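Side-chain contacts in genome packaging NTPase B204 (Sulfolobus turreted icosahedral virus 2, PDB 4KFU), which probably hydrolyses ATP to drive packaging of the viral DNA into the capsid, as a P-loop ATPase of the FtsK-HerA superfamily: residues Phe53-Thr58 with Val64-Val69; Ile146-Ala151 with Lys170-Glu175; Ala125-Gly130 with Gln150-Ile155. One frame throughout, in Å; residues are numbered along the deposited sequence.

Contact 1 of 3, residues Phe53-Thr58 with Val64-Val69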
loop_
_atom_site.group_PDB
_atom_site.type_symbol
_atom_site.label_atom_id
_atom_site.label_comp_id
_atom_site.label_asym_id
_atom_site.label_seq_id
_atom_site.Cartn_x
_atom_site.Cartn_y
_atom_site.Cartn_z
ATOM N N PHE A 53 15.652 -3.754 -1.752
ATOM C CA PHE A 53 14.766 -3.597 -2.907
ATOM C C PHE A 53 14.942 -2.324 -3.740
ATOM O O PHE A 53 14.189 -2.100 -4.694
ATOM C CB PHE A 53 13.305 -3.745 -2.473
ATOM C CG PHE A 53 12.965 -5.131 -2.027
ATOM C CD1 PHE A 53 12.546 -6.078 -2.942
ATOM C CD2 PHE A 53 13.106 -5.498 -0.698
ATOM C CE1 PHE A 53 12.240 -7.372 -2.539
ATOM C CE2 PHE A 53 12.813 -6.796 -0.279
ATOM C CZ PHE A 53 12.379 -7.733 -1.204
ATOM N N GLY A 54 15.932 -1.506 -3.396
ATOM C CA GLY A 54 16.214 -0.313 -4.183
ATOM C C GLY A 54 17.273 0.581 -3.573
ATOM O O GLY A 54 17.877 0.228 -2.551
ATOM N N TYR A 55 17.506 1.740 -4.187
ATOM C CA TYR A 55 18.515 2.668 -3.662
ATOM C C TYR A 55 18.062 3.304 -2.339
ATOM O O TYR A 55 16.981 3.900 -2.261
ATOM C CB TYR A 55 18.841 3.765 -4.676
ATOM C CG TYR A 55 20.014 4.627 -4.238
ATOM C CD1 TYR A 55 21.322 4.274 -4.558
ATOM C CD2 TYR A 55 19.813 5.771 -3.474
ATOM C CE1 TYR A 55 22.407 5.058 -4.141
ATOM C CE2 TYR A 55 20.884 6.557 -3.049
ATOM C CZ TYR A 55 22.176 6.195 -3.385
ATOM O OH TYR A 55 23.230 6.982 -2.972
ATOM N N ASN A 56 18.891 3.176 -1.304
ATOM C CA ASN A 56 18.571 3.737 0.010
ATOM C C ASN A 56 18.814 5.249 0.037
ATOM O O ASN A 56 19.944 5.708 0.263
ATOM C CB ASN A 56 19.391 3.051 1.103
ATOM C CG ASN A 56 18.942 1.615 1.373
ATOM O OD1 ASN A 56 18.893 1.184 2.529
ATOM N ND2 ASN A 56 18.617 0.873 0.319
ATOM N N ALA A 57 17.745 6.012 -0.183
ATOM C CA ALA A 57 17.819 7.461 -0.351
ATOM C C ALA A 57 18.110 8.210 0.946
ATOM O O ALA A 57 17.606 7.845 2.015
ATOM C CB ALA A 57 16.531 7.975 -0.972
ATOM N N THR A 58 18.915 9.270 0.840
ATOM C CA THR A 58 19.251 10.109 1.993
ATOM C C THR A 58 18.958 11.585 1.708
ATOM O O THR A 58 19.240 12.455 2.540
ATOM C CB THR A 58 20.737 9.959 2.400
ATOM O OG1 THR A 58 21.572 10.287 1.286
ATOM C CG2 THR A 58 21.040 8.518 2.848
ATOM N N VAL A 64 13.731 11.585 -6.384
ATOM C CA VAL A 64 13.385 11.922 -7.764
ATOM C C VAL A 64 14.253 11.195 -8.808
ATOM O O VAL A 64 13.742 10.742 -9.834
ATOM C CB VAL A 64 13.467 13.464 -8.005
ATOM C CG1 VAL A 64 13.033 13.816 -9.427
ATOM C CG2 VAL A 64 12.614 14.205 -6.994
ATOM N N SER A 65 15.560 11.090 -8.556
ATOM C CA SER A 65 16.491 10.628 -9.589
ATOM C C SER A 65 16.691 9.112 -9.694
ATOM O O SER A 65 16.993 8.602 -10.778
ATOM C CB SER A 65 17.856 11.325 -9.451
ATOM O OG SER A 65 18.501 10.957 -8.247
ATOM N N LYS A 66 16.538 8.396 -8.582
ATOM C CA LYS A 66 16.781 6.950 -8.562
ATOM C C LYS A 66 15.542 6.173 -8.995
ATOM O O LYS A 66 14.448 6.391 -8.462
ATOM C CB LYS A 66 17.222 6.507 -7.166
ATOM C CG LYS A 66 18.526 7.155 -6.686
ATOM C CD LYS A 66 19.719 6.711 -7.532
ATOM C CE LYS A 66 20.994 7.443 -7.120
ATOM N NZ LYS A 66 20.804 8.916 -7.240
ATOM N N GLN A 67 15.718 5.259 -9.948
ATOM C CA GLN A 67 14.595 4.528 -10.550
ATOM C C GLN A 67 13.862 3.629 -9.544
ATOM O O GLN A 67 12.635 3.640 -9.479
ATOM C CB GLN A 67 15.062 3.703 -11.754
ATOM C CG GLN A 67 13.926 3.048 -12.537
ATOM C CD GLN A 67 14.427 2.161 -13.668
ATOM O OE1 GLN A 67 15.560 1.679 -13.632
ATOM N NE2 GLN A 67 13.584 1.947 -14.677
ATOM N N TYR A 68 14.623 2.856 -8.771
ATOM C CA TYR A 68 14.056 2.050 -7.700
ATOM C C TYR A 68 14.595 2.554 -6.373
ATOM O O TYR A 68 15.798 2.477 -6.109
ATOM C CB TYR A 68 14.363 0.566 -7.922
ATOM C CG TYR A 68 13.739 0.048 -9.200
ATOM C CD1 TYR A 68 12.371 -0.194 -9.276
ATOM C CD2 TYR A 68 14.506 -0.169 -10.339
ATOM C CE1 TYR A 68 11.786 -0.655 -10.441
ATOM C CE2 TYR A 68 13.927 -0.626 -11.515
ATOM C CZ TYR A 68 12.569 -0.870 -11.557
ATOM O OH TYR A 68 11.983 -1.326 -12.718
ATOM N N VAL A 69 13.702 3.081 -5.539
ATOM C CA VAL A 69 14.143 3.842 -4.376
ATOM C C VAL A 69 13.417 3.464 -3.085
ATOM O O VAL A 69 12.206 3.196 -3.069
ATOM C CB VAL A 69 14.081 5.375 -4.664
ATOM C CG1 VAL A 69 12.712 5.766 -5.153
ATOM C CG2 VAL A 69 14.470 6.195 -3.436
#

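Contact 2 of 3, residues Ile146-Ala151 with Lys170-Glu175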
loop_
_atom_site.group_PDB
_atom_site.type_symbol
_atom_site.label_atom_id
_atom_site.label_comp_id
_atom_site.label_asym_id
_atom_site.label_seq_id
_atom_site.Cartn_x
_atom_site.Cartn_y
_atom_site.Cartn_z
ATOM N N ILE A 146 -12.170 6.300 3.923
ATOM C CA ILE A 146 -12.088 6.762 2.531
ATOM C C ILE A 146 -11.005 6.068 1.711
ATOM O O ILE A 146 -11.125 5.963 0.486
ATOM C CB ILE A 146 -11.987 8.298 2.390
ATOM C CG1 ILE A 146 -10.785 8.852 3.177
ATOM C CG2 ILE A 146 -13.287 8.942 2.837
ATOM C CD1 ILE A 146 -10.460 10.288 2.817
ATOM N N VAL A 147 -9.955 5.587 2.371
ATOM C CA VAL A 147 -8.982 4.729 1.682
ATOM C C VAL A 147 -9.648 3.537 0.997
ATOM O O VAL A 147 -9.326 3.201 -0.151
ATOM C CB VAL A 147 -7.872 4.211 2.639
ATOM C CG1 VAL A 147 -7.011 3.153 1.946
ATOM C CG2 VAL A 147 -7.004 5.360 3.127
ATOM N N TYR A 148 -10.590 2.885 1.681
ATOM C CA TYR A 148 -11.239 1.731 1.063
ATOM C C TYR A 148 -12.238 2.140 -0.015
ATOM O O TYR A 148 -12.416 1.414 -0.990
ATOM C CB TYR A 148 -11.889 0.812 2.111
ATOM C CG TYR A 148 -10.922 0.413 3.196
ATOM C CD1 TYR A 148 -9.892 -0.474 2.929
ATOM C CD2 TYR A 148 -11.018 0.945 4.481
ATOM C CE1 TYR A 148 -8.981 -0.843 3.920
ATOM C CE2 TYR A 148 -10.098 0.593 5.480
ATOM C CZ TYR A 148 -9.088 -0.315 5.180
ATOM O OH TYR A 148 -8.183 -0.688 6.153
ATOM N N LYS A 149 -12.881 3.292 0.151
ATOM C CA LYS A 149 -13.816 3.767 -0.862
ATOM C C LYS A 149 -13.092 4.193 -2.146
ATOM O O LYS A 149 -13.639 4.090 -3.250
ATOM C CB LYS A 149 -14.639 4.932 -0.323
ATOM C CG LYS A 149 -15.386 4.644 0.985
ATOM C CD LYS A 149 -16.254 3.392 0.890
ATOM C CE LYS A 149 -17.350 3.552 -0.137
ATOM N NZ LYS A 149 -18.639 2.970 0.348
ATOM N N GLN A 150 -11.856 4.662 -2.004
ATOM C CA GLN A 150 -11.087 5.143 -3.154
ATOM C C GLN A 150 -10.194 4.083 -3.798
ATOM O O GLN A 150 -9.632 4.301 -4.882
ATOM C CB GLN A 150 -10.226 6.346 -2.745
ATOM C CG GLN A 150 -11.023 7.583 -2.391
ATOM C CD GLN A 150 -11.974 7.999 -3.500
ATOM O OE1 GLN A 150 -13.190 8.028 -3.309
ATOM N NE2 GLN A 150 -11.422 8.319 -4.668
ATOM N N ALA A 151 -10.036 2.947 -3.138
ATOM C CA ALA A 151 -9.161 1.894 -3.656
ATOM C C ALA A 151 -9.715 1.290 -4.953
ATOM O O ALA A 151 -10.920 1.382 -5.227
ATOM C CB ALA A 151 -8.971 0.815 -2.598
ATOM N N LYS A 170 -19.228 -2.695 5.985
ATOM C CA LYS A 170 -19.716 -1.327 5.806
ATOM C C LYS A 170 -18.989 -0.544 4.707
ATOM O O LYS A 170 -19.607 0.288 4.018
ATOM C CB LYS A 170 -19.649 -0.587 7.157
ATOM C CG LYS A 170 -20.147 0.871 7.158
ATOM C CD LYS A 170 -20.234 1.387 8.598
ATOM C CE LYS A 170 -20.516 2.899 8.678
ATOM N NZ LYS A 170 -21.880 3.253 8.184
ATOM N N TYR A 171 -17.695 -0.804 4.525
ATOM C CA TYR A 171 -16.887 0.068 3.660
ATOM C C TYR A 171 -16.304 -0.639 2.458
ATOM O O TYR A 171 -15.718 0.002 1.584
ATOM C CB TYR A 171 -15.723 0.696 4.436
ATOM C CG TYR A 171 -16.137 1.551 5.591
ATOM C CD1 TYR A 171 -16.895 2.701 5.397
ATOM C CD2 TYR A 171 -15.756 1.221 6.882
ATOM C CE1 TYR A 171 -17.270 3.497 6.475
ATOM C CE2 TYR A 171 -16.117 2.009 7.958
ATOM C CZ TYR A 171 -16.867 3.146 7.745
ATOM O OH TYR A 171 -17.224 3.900 8.822
ATOM N N ILE A 172 -16.414 -1.957 2.434
ATOM C CA ILE A 172 -15.806 -2.744 1.373
ATOM C C ILE A 172 -16.873 -3.634 0.729
ATOM O O ILE A 172 -17.365 -3.328 -0.357
ATOM C CB ILE A 172 -14.640 -3.615 1.897
ATOM C CG1 ILE A 172 -13.545 -2.736 2.519
ATOM C CG2 ILE A 172 -14.055 -4.463 0.768
ATOM C CD1 ILE A 172 -12.413 -3.559 3.149
ATOM N N SER A 173 -17.234 -4.732 1.399
ATOM C CA SER A 173 -18.248 -5.640 0.875
ATOM C C SER A 173 -18.691 -6.662 1.923
ATOM O O SER A 173 -17.862 -7.293 2.583
ATOM C CB SER A 173 -17.712 -6.367 -0.358
ATOM O OG SER A 173 -18.564 -7.447 -0.708
ATOM N N ALA A 174 -20.000 -6.841 2.071
ATOM C CA ALA A 174 -20.524 -7.828 3.015
ATOM C C ALA A 174 -20.191 -9.264 2.599
ATOM O O ALA A 174 -20.056 -10.157 3.449
ATOM C CB ALA A 174 -22.039 -7.645 3.194
ATOM N N GLU A 175 -20.060 -9.489 1.293
ATOM C CA GLU A 175 -19.611 -10.786 0.778
ATOM C C GLU A 175 -18.144 -11.052 1.169
ATOM O O GLU A 175 -17.771 -12.181 1.479
ATOM C CB GLU A 175 -19.771 -10.830 -0.747
ATOM C CG GLU A 175 -19.471 -12.196 -1.396
ATOM C CD GLU A 175 -19.456 -12.143 -2.934
ATOM O OE1 GLU A 175 -19.950 -11.147 -3.516
ATOM O OE2 GLU A 175 -18.948 -13.098 -3.565
HETATM O O HOH W 1 -14.559 0.014 -1.045
#

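Contact 3 of 3, residues Ala125-Gly130 with Gln150-Ile155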
loop_
_atom_site.group_PDB
_atom_site.type_symbol
_atom_site.label_atom_id
_atom_site.label_comp_id
_atom_site.label_asym_id
_atom_site.label_seq_id
_atom_site.Cartn_x
_atom_site.Cartn_y
_atom_site.Cartn_z
ATOM N N ALA A 125 -6.559 11.999 -6.907
ATOM C CA ALA A 125 -5.963 12.507 -8.137
ATOM C C ALA A 125 -4.684 11.762 -8.481
ATOM O O ALA A 125 -3.791 12.310 -9.134
ATOM C CB ALA A 125 -5.696 13.988 -8.006
ATOM N N ASN A 126 -4.596 10.514 -8.040
ATOM C CA ASN A 126 -3.344 9.784 -8.181
ATOM C C ASN A 126 -2.999 9.496 -9.634
ATOM O O ASN A 126 -1.823 9.535 -10.019
ATOM C CB ASN A 126 -3.354 8.505 -7.339
ATOM C CG ASN A 126 -4.317 7.459 -7.863
ATOM O OD1 ASN A 126 -5.536 7.602 -7.747
ATOM N ND2 ASN A 126 -3.774 6.390 -8.425
ATOM N N ARG A 127 -4.020 9.224 -10.443
ATOM C CA ARG A 127 -3.782 8.919 -11.853
ATOM C C ARG A 127 -3.217 10.132 -12.590
ATOM O O ARG A 127 -2.299 10.003 -13.391
ATOM C CB ARG A 127 -5.053 8.400 -12.529
ATOM C CG ARG A 127 -5.637 7.147 -11.867
ATOM C CD ARG A 127 -6.360 6.262 -12.877
ATOM N NE ARG A 127 -7.336 5.377 -12.243
ATOM C CZ ARG A 127 -7.073 4.147 -11.808
ATOM N NH1 ARG A 127 -5.854 3.640 -11.925
ATOM N NH2 ARG A 127 -8.037 3.418 -11.249
ATOM N N HIS A 128 -3.749 11.312 -12.296
ATOM C CA HIS A 128 -3.255 12.538 -12.915
ATOM C C HIS A 128 -1.840 12.853 -12.432
ATOM O O HIS A 128 -1.062 13.488 -13.142
ATOM C CB HIS A 128 -4.202 13.706 -12.622
ATOM C CG HIS A 128 -3.627 15.051 -12.959
ATOM N ND1 HIS A 128 -2.945 15.819 -12.038
ATOM C CD2 HIS A 128 -3.626 15.757 -14.114
ATOM C CE1 HIS A 128 -2.551 16.944 -12.612
ATOM N NE2 HIS A 128 -2.952 16.932 -13.871
ATOM N N ALA A 129 -1.509 12.391 -11.229
ATOM C CA ALA A 129 -0.186 12.609 -10.656
ATOM C C ALA A 129 0.804 11.571 -11.173
ATOM O O ALA A 129 2.016 11.668 -10.920
ATOM C CB ALA A 129 -0.248 12.567 -9.131
ATOM N N GLY A 130 0.277 10.580 -11.889
ATOM C CA GLY A 130 1.072 9.493 -12.437
ATOM C C GLY A 130 1.592 8.550 -11.369
ATOM O O GLY A 130 2.656 7.959 -11.523
ATOM N N GLN A 150 -11.856 4.662 -2.004
ATOM C CA GLN A 150 -11.087 5.143 -3.154
ATOM C C GLN A 150 -10.194 4.083 -3.798
ATOM O O GLN A 150 -9.632 4.301 -4.882
ATOM C CB GLN A 150 -10.226 6.346 -2.745
ATOM C CG GLN A 150 -11.023 7.583 -2.391
ATOM C CD GLN A 150 -11.974 7.999 -3.500
ATOM O OE1 GLN A 150 -13.190 8.028 -3.309
ATOM N NE2 GLN A 150 -11.422 8.319 -4.668
ATOM N N ALA A 151 -10.036 2.947 -3.138
ATOM C CA ALA A 151 -9.161 1.894 -3.656
ATOM C C ALA A 151 -9.715 1.290 -4.953
ATOM O O ALA A 151 -10.920 1.382 -5.227
ATOM C CB ALA A 151 -8.971 0.815 -2.598
ATOM N N ASP A 152 -8.838 0.682 -5.751
ATOM C CA ASP A 152 -9.273 -0.101 -6.910
ATOM C C ASP A 152 -9.275 -1.583 -6.568
ATOM O O ASP A 152 -10.098 -2.352 -7.072
ATOM C CB ASP A 152 -8.356 0.137 -8.104
ATOM C CG ASP A 152 -8.353 1.576 -8.547
ATOM O OD1 ASP A 152 -9.328 1.986 -9.218
ATOM O OD2 ASP A 152 -7.388 2.301 -8.207
ATOM N N LEU A 153 -8.339 -1.970 -5.708
ATOM C CA LEU A 153 -8.179 -3.356 -5.279
ATOM C C LEU A 153 -7.953 -3.395 -3.780
ATOM O O LEU A 153 -7.129 -2.649 -3.245
ATOM C CB LEU A 153 -6.981 -4.003 -5.970
ATOM C CG LEU A 153 -7.118 -4.350 -7.455
ATOM C CD1 LEU A 153 -5.891 -5.106 -7.938
ATOM C CD2 LEU A 153 -8.374 -5.170 -7.712
ATOM N N ILE A 154 -8.682 -4.260 -3.087
ATOM C CA ILE A 154 -8.448 -4.448 -1.658
ATOM C C ILE A 154 -8.157 -5.922 -1.409
ATOM O O ILE A 154 -8.957 -6.795 -1.769
ATOM C CB ILE A 154 -9.639 -3.981 -0.799
ATOM C CG1 ILE A 154 -10.002 -2.530 -1.133
ATOM C CG2 ILE A 154 -9.317 -4.100 0.670
ATOM C CD1 ILE A 154 -11.340 -2.076 -0.514
ATOM N N ILE A 155 -7.001 -6.190 -0.807
ATOM C CA ILE A 155 -6.580 -7.558 -0.536
ATOM C C ILE A 155 -6.643 -7.813 0.966
ATOM O O ILE A 155 -6.159 -7.001 1.758
ATOM C CB ILE A 155 -5.159 -7.829 -1.088
ATOM C CG1 ILE A 155 -5.177 -7.775 -2.622
ATOM C CG2 ILE A 155 -4.628 -9.167 -0.587
ATOM C CD1 ILE A 155 -3.848 -8.032 -3.280
#

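Contact 1 of 3, residues Phe53-Thr58 with Val64-Val69
The aliphatic chain of Lys-66 lies over one face of the Tyr-55 ring. CE of Lys-66 stands 3.9 Å from the ring centroid, only 3° off the normal, a CH-pi contact, while CG of Lys-66 meets CD2 of Tyr-55 at 3.7 Å, nearer the root of the ring. NZ of Lys-66 is farther above the same face, 4.9 Å from the centroid, in a cation-pi contact. Bends at chi2 (-66°) and chi4 (-58°) carry the lysine across the ring, and NZ makes a weak hydrogen bond to OG of Ser-65 and a long, weak ion pair with Asp-62. The pair is placed by a beta-alpha-beta unit: strand 55-56, helix 60-65 and strand 68-72, the first strand being the outermost on its side of the parallel part of the sheet. Tyr-55 N donates to Tyr-68 O at 2.7 Å, and Tyr-55 and Val-69 form a parallel bridge, with Val-69 CA making a CA-H...O contact to Tyr-55 O at 3.5 Å. Ala-57 CB packs on Val-69 CG2 at 3.7 Å. Farther out, Val-69 also rests on Ile-37 of strand 35-40, and the Tyr-68 ring turns from the bridge to meet Tyr-36 and Lys-30.

Contact 2 of 3, residues Ile146-Ala151 with Lys170-Glu175
Packing of helix 145-150 against the C-terminal end of helix 162-171, on one side of the central sheet of this P-loop ATPase, brings Tyr-148 against Tyr-171 and Ile-172. Between the two helices the chain passes through strand 153-156, so the contact joins the elements before and after that strand. Tyr-148 CB lies 3.9 Å from Ile-172 CG1, and Tyr-148 CD1 is 4.0 Å from CD1 of the same isoleucine. In Ile-172, CG1 is anti to the carbonyl carbon (chi1 -60°) and CD1 continues in an extended line (chi2 176°), which brings that methyl to the tyrosine ring at a slant. At the root of the contact, Tyr-148 CB and Tyr-171 CB approach to 4.5 Å. Lys-149 curls toward Tyr-171 through bends at chi2, chi3 and chi4, and its CD comes 3.5 Å from Tyr-171 O, so it is the aliphatic part of the lysine that meets this carbonyl. A water joins the backbones, donating to Tyr-148 O at 2.6 Å and to Tyr-171 O at 2.9 Å. Tyr-148 also packs on Val-8, Val-10 and Ile-154, and its hydroxyl is hydrogen-bonded to Val-140 O, while Ile-172 reaches Ile-154 and Met-156. With no direct hydrogen bond across the two segments, their cohesion rests on apolar packing and on one water that donates to a carbonyl of each segment, two acceptors that could not bond to each other directly.

Contact 3 of 3, residues Ala125-Gly130 with Gln150-Ile155
OD1 of Asp-152 is gripped by two groups: NH2 of Arg-127, in a salt bridge of 2.8 Å, and the side-chain amide of Asn-194. The oxygen sits at the edge of the guanidinium, near its plane, but the carboxylate as a whole is turned, the two planes standing 43° apart. Asp-152 OD2 lies farther from the same NH2 of Arg-127, at 3.3 Å, and the pairing is through one nitrogen instead of the two-pronged fit of coplanar groups. The two side chains reach toward each other from opposite sides, and the arginine is extended from CG to NE (chi2 -150°, chi3 -158°), which carries its guanidinium from a residue at the surface to the buried Asp-152. The bridge spans two connections of the alpha/beta fold. Arg-127 begins the type I beta turn that runs to Gly-130, closed by Gly-130 N to Arg-127 O at 3.0 Å, between helix 117-124 and strand 131-137; Asp-152 lies in the short link between helix 145-150 and strand 153-156. Both strands flank strand 6-10 in the sheet, and the start of that strand and the two residues before it supply further partners. Arg-127 NH1 makes salt bridges to Asp-4 and Asp-5, and Asp-152 OD2 accepts from Ile-6 N, which would fix the rotation of the carboxylate. Asp-5 also brings a like charge close to Asp-152; the arginine, bonded to both residues, probably offsets the repulsion between them.

Contacts 2 and 3 adjoin: their centres are 13 Å apart, they share Gln-150 and Ala-151, and Ile-154 CD1 packs against Tyr-148 O at 3.7 Å and Ile-172 CG1 at 3.8 Å. Contact 1 lies at the far edge of the same sheet that contact 3 reaches, with centres 22 Å apart; it is on the opposite side of the chain's centre from contact 2, about 32 Å away between centres. None of the three touches a bound nucleotide analogue. The side chain of Phe-53 in contact 1 is about 10 Å from one and about 11 Å from a magnesium ion, and that of Tyr-148 in contact 2 about 14 Å from a bound analogue.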